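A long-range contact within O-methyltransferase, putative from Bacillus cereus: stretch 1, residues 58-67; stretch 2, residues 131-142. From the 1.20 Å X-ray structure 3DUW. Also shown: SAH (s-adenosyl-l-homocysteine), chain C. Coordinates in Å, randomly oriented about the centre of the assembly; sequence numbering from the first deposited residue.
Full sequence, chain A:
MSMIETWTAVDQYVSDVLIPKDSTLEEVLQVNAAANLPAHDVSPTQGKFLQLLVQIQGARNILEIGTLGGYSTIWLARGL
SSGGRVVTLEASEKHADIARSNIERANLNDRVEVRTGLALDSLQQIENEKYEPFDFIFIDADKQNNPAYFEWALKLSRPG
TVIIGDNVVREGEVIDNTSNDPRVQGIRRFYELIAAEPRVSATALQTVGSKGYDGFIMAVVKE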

# COMPACT_ATOMS: atom_id res chain seq x y z
N GLY A 58 4.74 -12.27 -4.17
CA GLY A 58 4.85 -13.67 -4.52
C GLY A 58 5.23 -14.43 -3.27
O GLY A 58 6.00 -15.39 -3.31
N ALA A 59 4.68 -13.99 -2.14
CA ALA A 59 4.97 -14.62 -0.85
C ALA A 59 4.54 -16.07 -0.84
O ALA A 59 3.53 -16.43 -1.44
CB ALA A 59 4.25 -13.86 0.27
N ARG A 60 5.31 -16.90 -0.14
CA ARG A 60 5.02 -18.32 -0.06
C ARG A 60 4.90 -18.78 1.40
O ARG A 60 4.37 -19.85 1.67
CB ARG A 60 6.12 -19.11 -0.77
CG ARG A 60 5.84 -20.60 -0.90
CD ARG A 60 6.19 -21.10 -2.29
NE ARG A 60 7.58 -20.82 -2.66
CZ ARG A 60 8.12 -21.13 -3.83
NH1 ARG A 60 7.39 -21.74 -4.76
NH2 ARG A 60 9.39 -20.85 -4.08
N ASN A 61 5.40 -17.96 2.32
CA ASN A 61 5.35 -18.32 3.74
C ASN A 61 4.97 -17.09 4.56
O ASN A 61 5.81 -16.23 4.85
CB ASN A 61 6.70 -18.88 4.18
CG ASN A 61 6.63 -19.59 5.51
OD1 ASN A 61 5.63 -20.23 5.83
ND2 ASN A 61 7.70 -19.50 6.29
N ILE A 62 3.70 -17.03 4.95
CA ILE A 62 3.16 -15.90 5.69
C ILE A 62 2.97 -16.13 7.18
O ILE A 62 2.51 -17.19 7.60
CB ILE A 62 1.78 -15.50 5.11
CG1 ILE A 62 1.90 -15.19 3.62
CG2 ILE A 62 1.21 -14.31 5.87
CD1 ILE A 62 0.57 -14.89 2.95
N LEU A 63 3.33 -15.13 7.97
CA LEU A 63 3.17 -15.18 9.42
C LEU A 63 2.23 -14.04 9.80
O LEU A 63 2.47 -12.89 9.45
CB LEU A 63 4.51 -14.98 10.13
CG LEU A 63 4.43 -14.78 11.65
CD1 LEU A 63 3.88 -16.03 12.31
CD2 LEU A 63 5.81 -14.45 12.20
N GLU A 64 1.15 -14.39 10.49
CA GLU A 64 0.18 -13.39 10.95
C GLU A 64 0.09 -13.45 12.46
O GLU A 64 0.04 -14.54 13.04
CB GLU A 64 -1.20 -13.66 10.36
CG GLU A 64 -2.29 -12.75 10.92
CD GLU A 64 -3.62 -13.01 10.27
OE1 GLU A 64 -4.19 -14.10 10.48
OE2 GLU A 64 -4.10 -12.12 9.54
N ILE A 65 0.10 -12.28 13.10
CA ILE A 65 -0.01 -12.21 14.55
C ILE A 65 -1.32 -11.49 14.84
O ILE A 65 -1.46 -10.29 14.60
CB ILE A 65 1.18 -11.43 15.16
CG1 ILE A 65 2.50 -12.01 14.65
CG2 ILE A 65 1.12 -11.51 16.68
CD1 ILE A 65 3.75 -11.29 15.18
N GLY A 66 -2.30 -12.25 15.34
CA GLY A 66 -3.62 -11.70 15.64
C GLY A 66 -4.61 -12.23 14.61
O GLY A 66 -4.79 -11.62 13.55
N THR A 67 -5.29 -13.33 14.93
CA THR A 67 -6.23 -13.97 14.00
C THR A 67 -7.71 -13.55 14.10
O THR A 67 -8.39 -13.48 13.07
CB THR A 67 -6.20 -15.51 14.17
OG1 THR A 67 -4.85 -15.96 14.37
CG2 THR A 67 -6.80 -16.18 12.95
N SAH C . -6.12 -9.31 11.85
CA SAH C . -7.47 -9.90 12.18
CB SAH C . -8.00 -9.34 13.46
CG SAH C . -7.19 -9.57 14.71
SD SAH C . -7.89 -8.53 16.07
C SAH C . -8.46 -9.50 11.03
O SAH C . -8.05 -8.75 10.13
OXT SAH C . -9.64 -9.98 11.09
C5' SAH C . -6.61 -8.70 17.24
C4' SAH C . -6.49 -10.22 17.76
O4' SAH C . -5.40 -10.11 18.68
C3' SAH C . -7.64 -10.74 18.62
O3' SAH C . -8.23 -11.91 18.07
C2' SAH C . -6.94 -10.97 20.02
O2' SAH C . -7.53 -12.01 20.78
C1' SAH C . -5.50 -11.22 19.62
N9 SAH C . -4.56 -11.08 20.56
C8 SAH C . -4.41 -10.19 21.61
N7 SAH C . -3.35 -10.37 22.33
C5 SAH C . -2.70 -11.48 21.74
C6 SAH C . -1.47 -12.16 22.08
N6 SAH C . -0.69 -11.81 23.11
N1 SAH C . -1.15 -13.21 21.27
C2 SAH C . -1.92 -13.61 20.21
N3 SAH C . -3.10 -12.99 19.85
C4 SAH C . -3.42 -11.93 20.66
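Stretch 2 131-142: YEPFDFIFIDAD

Neighbouring parallel β-strands are joined by a ladder in which one strand supplies both the donors and the acceptors from every second residue, while its partner is engaged through the residues between. The contact between residues 58-67 and 131-142 of this putative O-methyltransferase is a compact example, in which no two touching residues are fewer than 71 positions apart in sequence. Strand 61-65 and the strand ending at Ile-139 run in the same direction, their axes 9° apart and 4.7 Å at closest approach, and the contact buries 835 Å² summed over both sides.

Stretch 1 opens with Gly-58, which leaves a preceding helix with positive phi, a conformation that favours glycine, and has no contact with stretch 2. Ala-59 follows in an extended conformation and turns its methyl toward the partner, with CB 3.8 Å from CB of Phe-136. At Arg-60 the CA-to-CB bond points sideways and the guanidinium end runs off from stretch 2, but the backbone is held: its N donates to OD2 of Asp-135 at 3.1 Å. The same carboxylate oxygen receives a weak bond from Asn-61 N, 3.0 Å from Asp-135 OD2, so one acidic side chain gathers two successive amides just where the strand begins.

Asn-61 repays this through its carbonyl, which accepts a hydrogen bond from the backbone of Asp-135 (N to Asn-61 O, 2.9 Å). Its side chain reaches further back along stretch 2, and ND2 donates almost linearly to Pro-133 O at 3.0 Å, tying the loop before the second strand to the start of the first.

From here the register is regular: Ile-62 pairs with Phe-136, Leu-63 with Ile-137, Glu-64 with Phe-138 and Ile-65 with Ile-139, at CA-CA separations of 4.7 to 5.0 Å. Ile-62 lies on the same face of the sheet as Phe-136, its CG1 4.1 Å from CB of Phe-136. Leu-63 carries the first pair of ladder bonds, its N donating to Phe-136 O and its O accepting from Phe-138 N, both at 2.9 Å; the two bonds straddle Ile-137. On the opposite face from Ile-62, Leu-63 CB lies over the ring of Phe-134, 3.7 Å from its centroid in a CH-π contact, while CD2 approaches CG2 of Ile-137 at 4.1 Å.

Glu-64 returns to the face of Ile-62, and its OE2 meets the edge of the Phe-138 ring, 3.4 Å from CD2 of Phe-138. Ile-65 then repeats the pattern of Leu-63: its N donates to Phe-138 O at 2.9 Å, and its O accepts from Asp-140 N at 2.8 Å. Its CG2 packs 3.8 Å from CB of Ala-141.

Gly-66 makes the closest of the paired CA approaches, its CA 4.0 Å from CA of Ala-141. A CB here would sit 2.0 Å from Asp-140 O, a clash. The residues just past the two strands also meet the ligand: SAH N donates a hydrogen bond to Gly-66 O at 3.2 Å and a very short one to Asp-140 OD2 at 2.3 Å. Thr-67 points away from stretch 2.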

# COMPACT_ATOMS: atom_id res chain seq x y z
N TYR A 131 10.70 -24.04 11.05
CA TYR A 131 9.95 -23.25 10.08
C TYR A 131 10.90 -22.48 9.19
O TYR A 131 11.94 -21.99 9.64
CB TYR A 131 9.02 -22.25 10.79
CG TYR A 131 7.73 -22.85 11.29
CD1 TYR A 131 6.61 -22.93 10.45
CD2 TYR A 131 7.62 -23.35 12.58
CE1 TYR A 131 5.42 -23.51 10.90
CE2 TYR A 131 6.45 -23.93 13.04
CZ TYR A 131 5.35 -24.00 12.19
OH TYR A 131 4.20 -24.59 12.65
N GLU A 132 10.56 -22.39 7.91
CA GLU A 132 11.38 -21.64 6.97
C GLU A 132 11.13 -20.17 7.26
O GLU A 132 10.15 -19.82 7.91
CB GLU A 132 10.96 -21.97 5.53
CG GLU A 132 11.02 -23.44 5.19
CD GLU A 132 12.39 -24.04 5.47
OE1 GLU A 132 13.37 -23.58 4.86
OE2 GLU A 132 12.47 -24.96 6.32
N PRO A 133 12.03 -19.29 6.80
CA PRO A 133 11.83 -17.86 7.06
C PRO A 133 10.51 -17.41 6.44
O PRO A 133 10.08 -17.95 5.42
CB PRO A 133 13.03 -17.21 6.37
CG PRO A 133 14.10 -18.26 6.52
CD PRO A 133 13.35 -19.53 6.19
N PHE A 134 9.87 -16.43 7.06
CA PHE A 134 8.61 -15.91 6.56
C PHE A 134 8.88 -14.75 5.61
O PHE A 134 9.67 -13.85 5.92
CB PHE A 134 7.73 -15.45 7.73
CG PHE A 134 7.28 -16.58 8.60
CD1 PHE A 134 6.28 -17.45 8.18
CD2 PHE A 134 7.88 -16.81 9.84
CE1 PHE A 134 5.88 -18.53 8.97
CE2 PHE A 134 7.49 -17.88 10.64
CZ PHE A 134 6.49 -18.74 10.20
N ASP A 135 8.23 -14.77 4.45
CA ASP A 135 8.41 -13.74 3.43
C ASP A 135 7.46 -12.55 3.60
O ASP A 135 7.70 -11.49 3.04
CB ASP A 135 8.18 -14.31 2.02
CG ASP A 135 8.70 -15.72 1.86
OD1 ASP A 135 9.89 -15.95 2.15
OD2 ASP A 135 7.92 -16.59 1.41
N PHE A 136 6.39 -12.75 4.37
CA PHE A 136 5.40 -11.69 4.58
C PHE A 136 4.88 -11.84 6.00
O PHE A 136 4.44 -12.92 6.40
CB PHE A 136 4.27 -11.87 3.56
CG PHE A 136 3.32 -10.71 3.47
CD1 PHE A 136 2.37 -10.50 4.46
CD2 PHE A 136 3.36 -9.85 2.39
CE1 PHE A 136 1.46 -9.44 4.37
CE2 PHE A 136 2.47 -8.79 2.28
CZ PHE A 136 1.51 -8.58 3.28
N ILE A 137 4.92 -10.76 6.77
CA ILE A 137 4.49 -10.80 8.17
C ILE A 137 3.48 -9.68 8.46
O ILE A 137 3.76 -8.50 8.21
CB ILE A 137 5.71 -10.66 9.11
CG1 ILE A 137 6.74 -11.75 8.76
CG2 ILE A 137 5.28 -10.76 10.56
CD1 ILE A 137 8.04 -11.63 9.51
N PHE A 138 2.32 -10.07 8.98
CA PHE A 138 1.26 -9.12 9.30
C PHE A 138 1.10 -9.06 10.81
O PHE A 138 0.73 -10.05 11.44
CB PHE A 138 -0.06 -9.57 8.64
CG PHE A 138 -1.22 -8.63 8.86
CD1 PHE A 138 -1.05 -7.25 8.73
CD2 PHE A 138 -2.48 -9.12 9.17
CE1 PHE A 138 -2.14 -6.38 8.90
CE2 PHE A 138 -3.56 -8.26 9.35
CZ PHE A 138 -3.39 -6.89 9.21
N ILE A 139 1.42 -7.90 11.38
CA ILE A 139 1.33 -7.70 12.83
C ILE A 139 0.01 -6.99 13.12
O ILE A 139 -0.14 -5.80 12.81
CB ILE A 139 2.52 -6.87 13.33
CG1 ILE A 139 3.83 -7.55 12.91
CG2 ILE A 139 2.46 -6.75 14.84
CD1 ILE A 139 5.08 -6.79 13.29
N ASP A 140 -0.92 -7.72 13.71
CA ASP A 140 -2.25 -7.18 13.98
C ASP A 140 -2.89 -7.79 15.23
O ASP A 140 -4.04 -8.23 15.18
CB ASP A 140 -3.13 -7.43 12.75
CG ASP A 140 -4.43 -6.64 12.78
OD1 ASP A 140 -4.45 -5.54 13.36
OD2 ASP A 140 -5.42 -7.13 12.20
N ALA A 141 -2.16 -7.79 16.33
CA ALA A 141 -2.67 -8.34 17.58
C ALA A 141 -2.76 -7.24 18.64
O ALA A 141 -3.39 -6.21 18.41
CB ALA A 141 -1.75 -9.47 18.05
N ASP A 142 -2.16 -7.48 19.80
CA ASP A 142 -2.16 -6.48 20.87
C ASP A 142 -1.00 -5.54 20.55
O ASP A 142 0.16 -5.92 20.65
CB ASP A 142 -2.00 -7.14 22.24
CG ASP A 142 -0.83 -8.10 22.32
OD1 ASP A 142 -0.59 -8.86 21.35
OD2 ASP A 142 -0.15 -8.10 23.37